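PDB 3CLJ: protein NRD1 from Saccharomyces cerevisiae, which binds the phosphorylated C-terminal domain of RNA polymerase II through its CTD-interacting domain, as part of the Nrd1-Nab3-Sen1 transcription termination complex. Local coordinates for residues A[3-7]-A[41-46]; A[46-50]-A[61-65]; A[72-76]-A[90-94]. Residues are numbered along the deposited sequence.

Interaction 1 of 3, residues A[3-7]-A[41-46]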
ATOM      1  N   PHE A   3     -16.632  -9.067   3.669  1.00 45.90           N
ATOM      2  CA  PHE A   3     -15.557  -8.522   4.442  1.00 45.79           C
ATOM      3  C   PHE A   3     -14.701  -9.620   5.059  1.00 45.74           C
ATOM      4  O   PHE A   3     -13.474  -9.559   4.996  1.00 44.97           O
ATOM      5  CB  PHE A   3     -16.004  -7.508   5.513  1.00 45.49           C
ATOM      6  CG  PHE A   3     -14.821  -6.814   6.151  1.00 47.46           C
ATOM      7  CD1 PHE A   3     -14.004  -5.967   5.385  1.00 46.06           C
ATOM      8  CD2 PHE A   3     -14.457  -7.086   7.457  1.00 47.90           C
ATOM      9  CE1 PHE A   3     -12.879  -5.367   5.928  1.00 49.42           C
ATOM     10  CE2 PHE A   3     -13.336  -6.492   8.008  1.00 46.47           C
ATOM     11  CZ  PHE A   3     -12.546  -5.628   7.261  1.00 46.95           C
ATOM     12  N   GLN A   4     -15.353 -10.611   5.665  1.00 45.13           N
ATOM     13  CA  GLN A   4     -14.626 -11.727   6.238  1.00 45.47           C
ATOM     14  C   GLN A   4     -13.745 -12.422   5.213  1.00 44.96           C
ATOM     15  O   GLN A   4     -12.646 -12.810   5.553  1.00 45.27           O
ATOM     16  CB  GLN A   4     -15.550 -12.737   6.944  1.00 45.30           C
ATOM     17  CG  GLN A   4     -15.454 -12.717   8.491  1.00 49.57           C
ATOM     18  CD  GLN A   4     -14.092 -12.235   9.026  1.00 53.06           C
ATOM     19  OE1 GLN A   4     -13.000 -12.685   8.586  1.00 56.13           O
ATOM     20  NE2 GLN A   4     -14.151 -11.267   9.928  1.00 53.63           N
ATOM     21  N   ASN A   5     -14.223 -12.578   3.977  1.00 44.73           N
ATOM     22  CA  ASN A   5     -13.393 -13.082   2.855  1.00 44.87           C
ATOM     23  C   ASN A   5     -12.190 -12.159   2.580  1.00 44.92           C
ATOM     24  O   ASN A   5     -11.088 -12.638   2.281  1.00 44.84           O
ATOM     25  CB  ASN A   5     -14.266 -13.270   1.589  0.50 44.51           C
ATOM     26  CG  ASN A   5     -13.545 -13.988   0.438  0.50 45.06           C
ATOM     27  OD1 ASN A   5     -12.324 -13.962   0.319  0.50 41.96           O
ATOM     28  ND2 ASN A   5     -14.331 -14.605  -0.448  0.50 45.75           N
ATOM     29  N   PHE A   6     -12.399 -10.840   2.657  1.00 45.02           N
ATOM     30  CA  PHE A   6     -11.318  -9.881   2.486  1.00 45.51           C
ATOM     31  C   PHE A   6     -10.202 -10.047   3.549  1.00 45.12           C
ATOM     32  O   PHE A   6      -9.019 -10.107   3.219  1.00 44.65           O
ATOM     33  CB  PHE A   6     -11.835  -8.438   2.517  1.00 45.81           C
ATOM     34  CG  PHE A   6     -10.737  -7.408   2.294  1.00 46.97           C
ATOM     35  CD1 PHE A   6     -10.380  -7.008   0.998  1.00 48.32           C
ATOM     36  CD2 PHE A   6     -10.027  -6.860   3.383  1.00 48.58           C
ATOM     37  CE1 PHE A   6      -9.373  -6.049   0.787  1.00 43.78           C
ATOM     38  CE2 PHE A   6      -9.037  -5.922   3.176  1.00 48.89           C
ATOM     39  CZ  PHE A   6      -8.698  -5.524   1.858  1.00 46.00           C
ATOM     40  N   VAL A   7     -10.620 -10.127   4.808  1.00 44.98           N
ATOM     41  CA  VAL A   7      -9.714 -10.359   5.946  1.00 44.51           C
ATOM     42  C   VAL A   7      -8.903 -11.651   5.757  1.00 45.00           C
ATOM     43  O   VAL A   7      -7.667 -11.599   5.788  1.00 44.46           O
ATOM     44  CB  VAL A   7     -10.486 -10.338   7.302  1.00 43.44           C
ATOM     45  CG1 VAL A   7      -9.614 -10.777   8.461  1.00 43.26           C
ATOM     46  CG2 VAL A   7     -11.010  -8.980   7.572  1.00 41.55           C
ATOM     47  N   LYS A  41     -12.150   0.690   7.174  1.00 46.69           N
ATOM     48  CA  LYS A  41     -11.610  -0.542   7.730  1.00 46.95           C
ATOM     49  C   LYS A  41     -10.808  -1.424   6.728  1.00 46.89           C
ATOM     50  O   LYS A  41     -10.072  -2.325   7.159  1.00 47.81           O
ATOM     51  CB  LYS A  41     -12.673  -1.314   8.559  1.00 47.55           C
ATOM     52  CG  LYS A  41     -13.745  -2.073   7.801  1.00 47.04           C
ATOM     53  CD  LYS A  41     -14.743  -2.715   8.812  1.00 45.68           C
ATOM     54  CE  LYS A  41     -15.938  -3.359   8.049  1.00 47.50           C
ATOM     55  NZ  LYS A  41     -17.045  -4.048   8.839  1.00 47.18           N
ATOM     56  N   ILE A  42     -10.963  -1.178   5.422  1.00 45.58           N
ATOM     57  CA  ILE A  42     -10.098  -1.785   4.400  1.00 44.41           C
ATOM     58  C   ILE A  42      -8.687  -1.174   4.528  1.00 44.71           C
ATOM     59  O   ILE A  42      -7.670  -1.907   4.530  1.00 44.79           O
ATOM     60  CB  ILE A  42     -10.651  -1.569   2.955  1.00 44.80           C
ATOM     61  CG1 ILE A  42     -11.934  -2.440   2.723  1.00 44.11           C
ATOM     62  CG2 ILE A  42      -9.497  -1.726   1.875  1.00 44.86           C
ATOM     63  CD1 ILE A  42     -12.972  -1.843   1.738  1.00 42.71           C
ATOM     64  N   ILE A  43      -8.654   0.145   4.673  1.00 43.72           N
ATOM     65  CA  ILE A  43      -7.427   0.934   4.710  1.00 44.66           C
ATOM     66  C   ILE A  43      -6.622   0.649   6.003  1.00 44.66           C
ATOM     67  O   ILE A  43      -5.409   0.365   5.917  1.00 45.72           O
ATOM     68  CB  ILE A  43      -7.739   2.461   4.443  1.00 45.04           C
ATOM     69  CG1 ILE A  43      -8.244   2.663   2.977  1.00 42.93           C
ATOM     70  CG2 ILE A  43      -6.540   3.389   4.800  1.00 44.29           C
ATOM     71  CD1 ILE A  43      -7.163   2.513   1.910  1.00 39.04           C
ATOM     72  N   SER A  44      -7.296   0.658   7.147  1.00 43.88           N
ATOM     73  CA  SER A  44      -6.651   0.322   8.438  1.00 44.46           C
ATOM     74  C   SER A  44      -6.045  -1.083   8.393  1.00 44.90           C
ATOM     75  O   SER A  44      -4.862  -1.274   8.737  1.00 45.26           O
ATOM     76  CB  SER A  44      -7.579   0.553   9.659  1.00 42.18           C
ATOM     77  OG  SER A  44      -8.459  -0.539   9.873  1.00 45.07           O
ATOM     78  N   LEU A  45      -6.788  -2.045   7.856  1.00 46.02           N
ATOM     79  CA  LEU A  45      -6.233  -3.382   7.722  1.00 47.54           C
ATOM     80  C   LEU A  45      -4.981  -3.506   6.855  1.00 46.50           C
ATOM     81  O   LEU A  45      -4.030  -4.189   7.253  1.00 46.46           O
ATOM     82  CB  LEU A  45      -7.294  -4.433   7.373  1.00 48.26           C
ATOM     83  CG  LEU A  45      -6.834  -5.911   7.366  1.00 51.09           C
ATOM     84  CD1 LEU A  45      -6.230  -6.374   8.745  1.00 52.09           C
ATOM     85  CD2 LEU A  45      -7.999  -6.884   6.945  1.00 49.96           C
ATOM     86  N   ILE A  46      -4.958  -2.845   5.688  1.00 46.50           N
ATOM     87  CA  ILE A  46      -3.822  -2.961   4.790  1.00 45.02           C
ATOM     88  C   ILE A  46      -2.619  -2.185   5.330  1.00 44.25           C
ATOM     89  O   ILE A  46      -1.493  -2.567   5.090  1.00 45.33           O
ATOM     90  CB  ILE A  46      -4.181  -2.656   3.274  1.00 45.93           C
ATOM     91  CG1 ILE A  46      -4.361  -1.150   2.979  1.00 42.74           C
ATOM     92  CG2 ILE A  46      -5.375  -3.568   2.806  1.00 41.48           C
ATOM     93  CD1 ILE A  46      -4.610  -0.792   1.484  1.00 45.17           C
TER
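In the CID fold, a right-handed superhelix of alpha-helices, the first helix, 3-11, packs along helix 39-52. The two short segments run nearly parallel, at 14°, but their axes come no closer than 11.7 Å, so large side chains have to bridge the gap. Two phenylalanines do most of this from one side, both with chi1 in t and both CA-to-CB bonds aimed at the partner helix. Phe6 is the deeper bump. The tip of its ring enters a hollow lined by Ile42, Leu45 and Ile46, which follow one another on a single face of helix 39-52. Phe6 CZ reaches Ile42 CG2 at 3.9 Å and Ile46 CG2 at 4.0 Å, and Phe6 CE2 lies 4.0 Å from Leu45 CD2. The other helix answers with Leu45, whose CD2 fits between the Phe6 ring and Val7, 3.7 Å from Val7 CG2. One turn back from Val7, Phe3 sets the edge of its ring beside Ile42, with Phe3 CE1 at 4.4 Å from Ile42 CG1. Tyr31 of helix 22-34 touches Phe3, Phe6 and Ile42, so a third helix backs the same apolar patch, with Leu28 also against Phe6. Everything between these two segments is apolar except at the outer margin, where exposed Lys41 lies across one face of the Phe3 ring. Its chi2 to chi4 are all t, and the stretched chain brings CE to 3.9 Å from the ring centroid of Phe3, almost on the normal, in a CH-pi contact, while Lys41 NZ makes a cation-pi contact at 4.5 Å from that centroid.

Interaction 2 of 3, residues A[46-50]-A[61-65]; sequences IIDYS and SLYII
Ile46 reaches across to overlap two isoleucines of the facing helix: its CG2 lies 3.9 Å from Ile64 CG2, and its CD1 lies 3.9 Å from Ile65 CG1. Chi1 is p and chi2 t for Ile46, against m and t for both Ile64 and Ile65. Segments 46-50 and 61-65 are alpha-helical throughout, closed by Ser50 N to Ile46 O and Ile65 N to Ser61 O, each 3.2 Å. They belong to consecutive helices, 39-52 and 58-77, and form an antiparallel helical hairpin: the axes approach to 9.3 Å at a crossing angle of -160°. Ile46 pairs with Ile65 (CA to CA 7.0 Å) and Ser50 with Ser61 (CA to CA 4.9 Å), so the backbones are closest where small side chains meet, near the turn of the hairpin. There Ser50 (chi1 t) and Ser61 (chi1 p) place their OG atoms 2.9 Å apart, at hydrogen-bonding distance, and Ser61 OG is also bonded to Lys58 O. Tyr49, with chi1 t and chi2 71°, covers the flank: its CD2 is 3.6 Å from Ser61 CB and its CE2 3.8 Å from Ile64 CD1. Leu10 of helix 3-11 touches Tyr49 and Ile64 from outside the pair. A water between the helices donates to Ile46 O at 2.8 Å and to Ser61 O at 2.9 Å, the same carbonyls that accept the two helical bonds. Deep in the domain, then, Ile46, Ile64 and Ile65 pack as an apolar cluster, the paired hydroxyls lie at the Ser50-Ser61 end, and the buried water gives two already bonded carbonyls a further polar partner.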
ATOM      1  N   ILE A  46      -4.958  -2.845   5.688  1.00 46.50           N
ATOM      2  CA  ILE A  46      -3.822  -2.961   4.790  1.00 45.02           C
ATOM      3  C   ILE A  46      -2.619  -2.185   5.330  1.00 44.25           C
ATOM      4  O   ILE A  46      -1.493  -2.567   5.090  1.00 45.33           O
ATOM      5  CB  ILE A  46      -4.181  -2.656   3.274  1.00 45.93           C
ATOM      6  CG1 ILE A  46      -4.361  -1.150   2.979  1.00 42.74           C
ATOM      7  CG2 ILE A  46      -5.375  -3.568   2.806  1.00 41.48           C
ATOM      8  CD1 ILE A  46      -4.610  -0.792   1.484  1.00 45.17           C
ATOM      9  N   ILE A  47      -2.884  -1.088   6.018  1.00 43.50           N
ATOM     10  CA  ILE A  47      -1.854  -0.335   6.785  1.00 42.91           C
ATOM     11  C   ILE A  47      -1.203  -1.232   7.836  1.00 42.56           C
ATOM     12  O   ILE A  47       0.029  -1.315   7.946  1.00 43.47           O
ATOM     13  CB  ILE A  47      -2.450   0.941   7.438  1.00 42.51           C
ATOM     14  CG1 ILE A  47      -2.781   1.984   6.332  1.00 41.46           C
ATOM     15  CG2 ILE A  47      -1.456   1.560   8.425  1.00 41.58           C
ATOM     16  CD1 ILE A  47      -3.557   3.208   6.812  1.00 40.40           C
ATOM     17  N   ASP A  48      -2.051  -1.925   8.590  1.00 42.51           N
ATOM     18  CA  ASP A  48      -1.609  -2.782   9.670  1.00 42.66           C
ATOM     19  C   ASP A  48      -0.912  -4.039   9.141  1.00 42.58           C
ATOM     20  O   ASP A  48       0.022  -4.557   9.764  1.00 42.91           O
ATOM     21  CB  ASP A  48      -2.811  -3.107  10.573  1.00 41.49           C
ATOM     22  CG  ASP A  48      -3.257  -1.892  11.419  1.00 42.35           C
ATOM     23  OD1 ASP A  48      -2.463  -0.940  11.580  1.00 44.23           O
ATOM     24  OD2 ASP A  48      -4.374  -1.898  12.015  1.00 42.06           O
ATOM     25  N   TYR A  49      -1.380  -4.542   8.006  1.00 42.74           N
ATOM     26  CA  TYR A  49      -0.709  -5.652   7.374  1.00 44.15           C
ATOM     27  C   TYR A  49       0.757  -5.245   7.041  1.00 44.09           C
ATOM     28  O   TYR A  49       1.695  -5.988   7.309  1.00 44.69           O
ATOM     29  CB  TYR A  49      -1.447  -6.078   6.078  1.00 43.19           C
ATOM     30  CG  TYR A  49      -0.668  -7.153   5.403  1.00 44.62           C
ATOM     31  CD1 TYR A  49      -0.612  -8.450   5.966  1.00 45.08           C
ATOM     32  CD2 TYR A  49       0.098  -6.877   4.257  1.00 44.81           C
ATOM     33  CE1 TYR A  49       0.156  -9.463   5.352  1.00 45.85           C
ATOM     34  CE2 TYR A  49       0.821  -7.859   3.631  1.00 38.32           C
ATOM     35  CZ  TYR A  49       0.899  -9.141   4.215  1.00 44.06           C
ATOM     36  OH  TYR A  49       1.681 -10.115   3.627  1.00 46.03           O
ATOM     37  N   SER A  50       0.924  -4.076   6.452  1.00 42.72           N
ATOM     38  CA  SER A  50       2.265  -3.495   6.221  1.00 44.20           C
ATOM     39  C   SER A  50       3.143  -3.398   7.480  1.00 43.32           C
ATOM     40  O   SER A  50       4.353  -3.667   7.460  1.00 42.51           O
ATOM     41  CB  SER A  50       2.131  -2.091   5.579  1.00 42.02           C
ATOM     42  OG  SER A  50       3.359  -1.689   4.982  1.00 46.01           O
ATOM     43  N   SER A  61       3.309  -5.893   0.797  1.00 42.31           N
ATOM     44  CA  SER A  61       2.421  -4.978   1.502  1.00 42.15           C
ATOM     45  C   SER A  61       2.341  -3.587   0.845  1.00 42.84           C
ATOM     46  O   SER A  61       1.270  -2.960   0.822  1.00 41.65           O
ATOM     47  CB  SER A  61       2.805  -4.868   2.973  1.00 42.72           C
ATOM     48  OG  SER A  61       3.883  -3.897   3.145  1.00 44.68           O
ATOM     49  N   LEU A  62       3.449  -3.128   0.273  1.00 41.99           N
ATOM     50  CA  LEU A  62       3.437  -1.858  -0.487  1.00 43.45           C
ATOM     51  C   LEU A  62       2.788  -2.010  -1.887  1.00 42.41           C
ATOM     52  O   LEU A  62       2.193  -1.045  -2.425  1.00 43.26           O
ATOM     53  CB  LEU A  62       4.873  -1.279  -0.586  1.00 41.77           C
ATOM     54  CG  LEU A  62       5.476  -0.817   0.757  1.00 43.70           C
ATOM     55  CD1 LEU A  62       6.986  -0.474   0.582  1.00 39.91           C
ATOM     56  CD2 LEU A  62       4.738   0.312   1.468  1.00 45.65           C
ATOM     57  N   TYR A  63       2.901  -3.212  -2.459  1.00 41.84           N
ATOM     58  CA  TYR A  63       2.168  -3.564  -3.710  1.00 42.01           C
ATOM     59  C   TYR A  63       0.651  -3.532  -3.463  1.00 42.07           C
ATOM     60  O   TYR A  63      -0.139  -3.073  -4.304  1.00 41.72           O
ATOM     61  CB  TYR A  63       2.574  -4.931  -4.251  1.00 39.36           C
ATOM     62  CG  TYR A  63       3.963  -4.991  -4.906  1.00 41.61           C
ATOM     63  CD1 TYR A  63       4.671  -3.819  -5.252  1.00 39.04           C
ATOM     64  CD2 TYR A  63       4.539  -6.222  -5.205  1.00 38.31           C
ATOM     65  CE1 TYR A  63       5.937  -3.894  -5.887  1.00 41.20           C
ATOM     66  CE2 TYR A  63       5.780  -6.322  -5.814  1.00 41.49           C
ATOM     67  CZ  TYR A  63       6.470  -5.161  -6.168  1.00 40.43           C
ATOM     68  OH  TYR A  63       7.683  -5.295  -6.786  1.00 44.73           O
ATOM     69  N   ILE A  64       0.225  -4.019  -2.301  1.00 43.93           N
ATOM     70  CA  ILE A  64      -1.198  -4.000  -1.987  1.00 43.41           C
ATOM     71  C   ILE A  64      -1.705  -2.542  -1.883  1.00 44.67           C
ATOM     72  O   ILE A  64      -2.754  -2.181  -2.440  1.00 44.23           O
ATOM     73  CB  ILE A  64      -1.510  -4.759  -0.657  1.00 44.78           C
ATOM     74  CG1 ILE A  64      -1.426  -6.283  -0.830  1.00 42.19           C
ATOM     75  CG2 ILE A  64      -2.954  -4.453  -0.167  1.00 42.58           C
ATOM     76  CD1 ILE A  64      -1.291  -7.080   0.565  1.00 42.61           C
ATOM     77  N   ILE A  65      -0.951  -1.706  -1.169  1.00 44.05           N
ATOM     78  CA  ILE A  65      -1.202  -0.256  -1.102  1.00 44.80           C
ATOM     79  C   ILE A  65      -1.104   0.490  -2.450  1.00 43.92           C
ATOM     80  O   ILE A  65      -1.900   1.423  -2.725  1.00 44.89           O
ATOM     81  CB  ILE A  65      -0.284   0.399   0.018  1.00 45.53           C
ATOM     82  CG1 ILE A  65      -0.732  -0.094   1.390  1.00 47.70           C
ATOM     83  CG2 ILE A  65      -0.234   1.960  -0.111  1.00 45.84           C
ATOM     84  CD1 ILE A  65       0.347   0.059   2.493  1.00 46.80           C
TER
HETATM   85  O   HOH W   1      -0.639  -3.908   2.790  1.00 31.05           O

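Interaction 3 of 3, residues A[72-76]-A[90-94]; sequences YLDET and CAHAI
Both segments, 72-76 and 90-94, are regular alpha-helix, with Thr76 N bonded to Tyr72 O at 2.9 Å and Ile94 N to Cys90 O at 3.1 Å. They cross at -138°, well splayed from antiparallel, with axes 9.0 Å apart at closest; the nearest CA pair is Tyr72 with Cys90, at 5.2 Å. So tight an approach puts Cys90 CB only 3.6 Å from Tyr72 O. Tyr72 has chi1 at -88° and chi2 at 10°, which carries its ring alongside the first turn of helix 90-111. Cys90 (chi1 m) sets SG over one ring face, 4.2 Å from the centroid of Tyr72 and 27° off the normal, a sulfur-aromatic contact. The ring edge meets Ala93, with Tyr72 CD2 to Ala93 CB at 3.4 Å. The same sulfur touches Glu75, SG of Cys90 lying 3.5 Å from Glu75 CB, while the carboxylate end leads away. Ile94, chi1 m and chi2 t, presses CD1 against the opposing backbone: 3.5 Å from Leu73 N and 3.8 Å from Tyr72 C, with Leu73 CB at 4.0 Å. Thr76 closes the outer margin, its OG1 3.8 Å from Cys90 CB and 4.1 Å from Ile94 CD1. A bound glycerol, probably from the crystallisation liquor, is hydrogen-bonded to the N atoms of Cys90 and Ala91. The contact joins the C-terminal part of helix 58-77 to the start of helix 90-111. Tyr72 carries it further, its OH hydrogen-bonded to Ala32 O of helix 22-34, and Glu39 and Ile43 of helix 39-52 pack against Ala93.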
ATOM      1  N   TYR A  72      -8.016   3.828  -6.264  1.00 41.40           N
ATOM      2  CA  TYR A  72      -8.825   4.849  -5.594  1.00 41.30           C
ATOM      3  C   TYR A  72      -8.524   6.214  -6.163  1.00 41.20           C
ATOM      4  O   TYR A  72      -9.433   7.010  -6.353  1.00 40.56           O
ATOM      5  CB  TYR A  72      -8.539   4.811  -4.086  1.00 41.00           C
ATOM      6  CG  TYR A  72      -9.407   3.843  -3.311  1.00 42.02           C
ATOM      7  CD1 TYR A  72     -10.232   2.927  -3.958  1.00 40.78           C
ATOM      8  CD2 TYR A  72      -9.360   3.804  -1.920  1.00 41.38           C
ATOM      9  CE1 TYR A  72     -11.044   2.023  -3.225  1.00 43.02           C
ATOM     10  CE2 TYR A  72     -10.190   2.901  -1.177  1.00 44.06           C
ATOM     11  CZ  TYR A  72     -11.036   2.023  -1.824  1.00 43.59           C
ATOM     12  OH  TYR A  72     -11.890   1.160  -1.091  1.00 41.09           O
ATOM     13  N   LEU A  73      -7.233   6.470  -6.408  1.00 42.82           N
ATOM     14  CA  LEU A  73      -6.734   7.700  -7.063  1.00 44.07           C
ATOM     15  C   LEU A  73      -7.353   7.877  -8.428  1.00 45.67           C
ATOM     16  O   LEU A  73      -7.656   9.008  -8.834  1.00 45.61           O
ATOM     17  CB  LEU A  73      -5.184   7.736  -7.168  1.00 43.24           C
ATOM     18  CG  LEU A  73      -4.523   8.991  -7.773  1.00 43.91           C
ATOM     19  CD1 LEU A  73      -4.902  10.260  -6.986  1.00 45.95           C
ATOM     20  CD2 LEU A  73      -3.012   8.878  -7.916  1.00 44.95           C
ATOM     21  N   ASP A  74      -7.569   6.777  -9.147  1.00 47.91           N
ATOM     22  CA  ASP A  74      -8.342   6.888 -10.387  1.00 50.69           C
ATOM     23  C   ASP A  74      -9.820   7.224 -10.210  1.00 51.04           C
ATOM     24  O   ASP A  74     -10.356   7.964 -11.010  1.00 50.73           O
ATOM     25  CB  ASP A  74      -8.196   5.652 -11.261  1.00 52.30           C
ATOM     26  CG  ASP A  74      -6.911   5.657 -12.033  1.00 57.79           C
ATOM     27  OD1 ASP A  74      -6.344   6.778 -12.272  1.00 60.61           O
ATOM     28  OD2 ASP A  74      -6.471   4.532 -12.383  1.00 63.60           O
ATOM     29  N   GLU A  75     -10.471   6.660  -9.193  1.00 52.40           N
ATOM     30  CA  GLU A  75     -11.871   6.957  -8.895  1.00 54.30           C
ATOM     31  C   GLU A  75     -12.093   8.434  -8.521  1.00 55.65           C
ATOM     32  O   GLU A  75     -13.076   9.055  -8.918  1.00 55.86           O
ATOM     33  CB  GLU A  75     -12.371   6.072  -7.766  1.00 54.12           C
ATOM     34  CG  GLU A  75     -12.649   4.672  -8.161  1.00 55.18           C
ATOM     35  CD  GLU A  75     -13.757   4.550  -9.183  1.00 58.91           C
ATOM     36  OE1 GLU A  75     -14.813   5.208  -9.015  1.00 59.63           O
ATOM     37  OE2 GLU A  75     -13.566   3.786 -10.158  1.00 60.31           O
ATOM     38  N   THR A  76     -11.162   8.951  -7.727  1.00 57.68           N
ATOM     39  CA  THR A  76     -10.994  10.356  -7.410  1.00 58.98           C
ATOM     40  C   THR A  76     -10.953  11.259  -8.656  1.00 59.87           C
ATOM     41  O   THR A  76     -11.617  12.308  -8.687  1.00 59.53           O
ATOM     42  CB  THR A  76      -9.737  10.497  -6.528  1.00 59.17           C
ATOM     43  OG1 THR A  76     -10.147  10.505  -5.164  1.00 60.83           O
ATOM     44  CG2 THR A  76      -8.916  11.758  -6.841  1.00 60.54           C
ATOM     45  N   CYS A  90     -12.958   7.631  -1.479  1.00 46.60           N
ATOM     46  CA  CYS A  90     -11.600   7.447  -1.988  1.00 46.76           C
ATOM     47  C   CYS A  90     -10.626   8.539  -1.547  1.00 46.74           C
ATOM     48  O   CYS A  90      -9.457   8.267  -1.344  1.00 47.42           O
ATOM     49  CB  CYS A  90     -11.584   7.368  -3.525  1.00 47.83           C
ATOM     50  SG  CYS A  90     -12.551   6.030  -4.253  1.00 46.19           S
ATOM     51  N   ALA A  91     -11.100   9.772  -1.439  1.00 46.20           N
ATOM     52  CA  ALA A  91     -10.250  10.880  -1.022  1.00 45.87           C
ATOM     53  C   ALA A  91      -9.725  10.670   0.409  1.00 45.42           C
ATOM     54  O   ALA A  91      -8.542  10.865   0.673  1.00 45.58           O
ATOM     55  CB  ALA A  91     -11.009  12.191  -1.133  1.00 45.40           C
ATOM     56  N   HIS A  92     -10.609  10.249   1.304  1.00 44.96           N
ATOM     57  CA  HIS A  92     -10.271   9.974   2.703  1.00 45.15           C
ATOM     58  C   HIS A  92      -9.277   8.787   2.782  1.00 44.25           C
ATOM     59  O   HIS A  92      -8.253   8.869   3.474  1.00 43.54           O
ATOM     60  CB  HIS A  92     -11.552   9.697   3.491  1.00 44.39           C
ATOM     61  CG  HIS A  92     -11.319   9.382   4.932  1.00 46.85           C
ATOM     62  ND1 HIS A  92     -11.450   8.106   5.449  1.00 46.78           N
ATOM     63  CD2 HIS A  92     -10.957  10.176   5.969  1.00 46.84           C
ATOM     64  CE1 HIS A  92     -11.168   8.130   6.740  1.00 47.32           C
ATOM     65  NE2 HIS A  92     -10.878   9.373   7.081  1.00 47.65           N
ATOM     66  N   ALA A  93      -9.592   7.710   2.063  1.00 43.81           N
ATOM     67  CA  ALA A  93      -8.729   6.535   1.998  1.00 45.12           C
ATOM     68  C   ALA A  93      -7.300   6.934   1.639  1.00 45.85           C
ATOM     69  O   ALA A  93      -6.353   6.507   2.314  1.00 46.95           O
ATOM     70  CB  ALA A  93      -9.284   5.501   1.006  1.00 43.52           C
ATOM     71  N   ILE A  94      -7.149   7.753   0.584  1.00 46.11           N
ATOM     72  CA  ILE A  94      -5.830   8.205   0.106  1.00 46.84           C
ATOM     73  C   ILE A  94      -5.170   9.140   1.120  1.00 46.70           C
ATOM     74  O   ILE A  94      -3.956   9.139   1.250  1.00 47.07           O
ATOM     75  CB  ILE A  94      -5.932   8.910  -1.293  1.00 46.66           C
ATOM     76  CG1 ILE A  94      -6.293   7.883  -2.383  1.00 46.55           C
ATOM     77  CG2 ILE A  94      -4.603   9.570  -1.688  1.00 48.01           C
ATOM     78  CD1 ILE A  94      -6.877   8.566  -3.636  1.00 48.62           C
TER

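From the N terminus, interaction 1 closes the first and longest loop, folding helix 39-52 back onto helix 3-11 with helix 22-34 in between. Interaction 2 follows in series, closing the short turn between helices 39-52 and 58-77; Ile46 belongs to both, touching Phe6 as well as Ile64 and Ile65. Interaction 3 comes last, across the partly unmodelled connection from helix 58-77 to helix 90-111. None of the three loops crosses or contains another. Helix 39-52 links the first two contacts and helix 58-77 the last two. Interactions 1 and 3 also touch directly, Ile43 CG1 lying 3.6 Å from Ala93 CB, whereas interactions 2 and 3 do not touch.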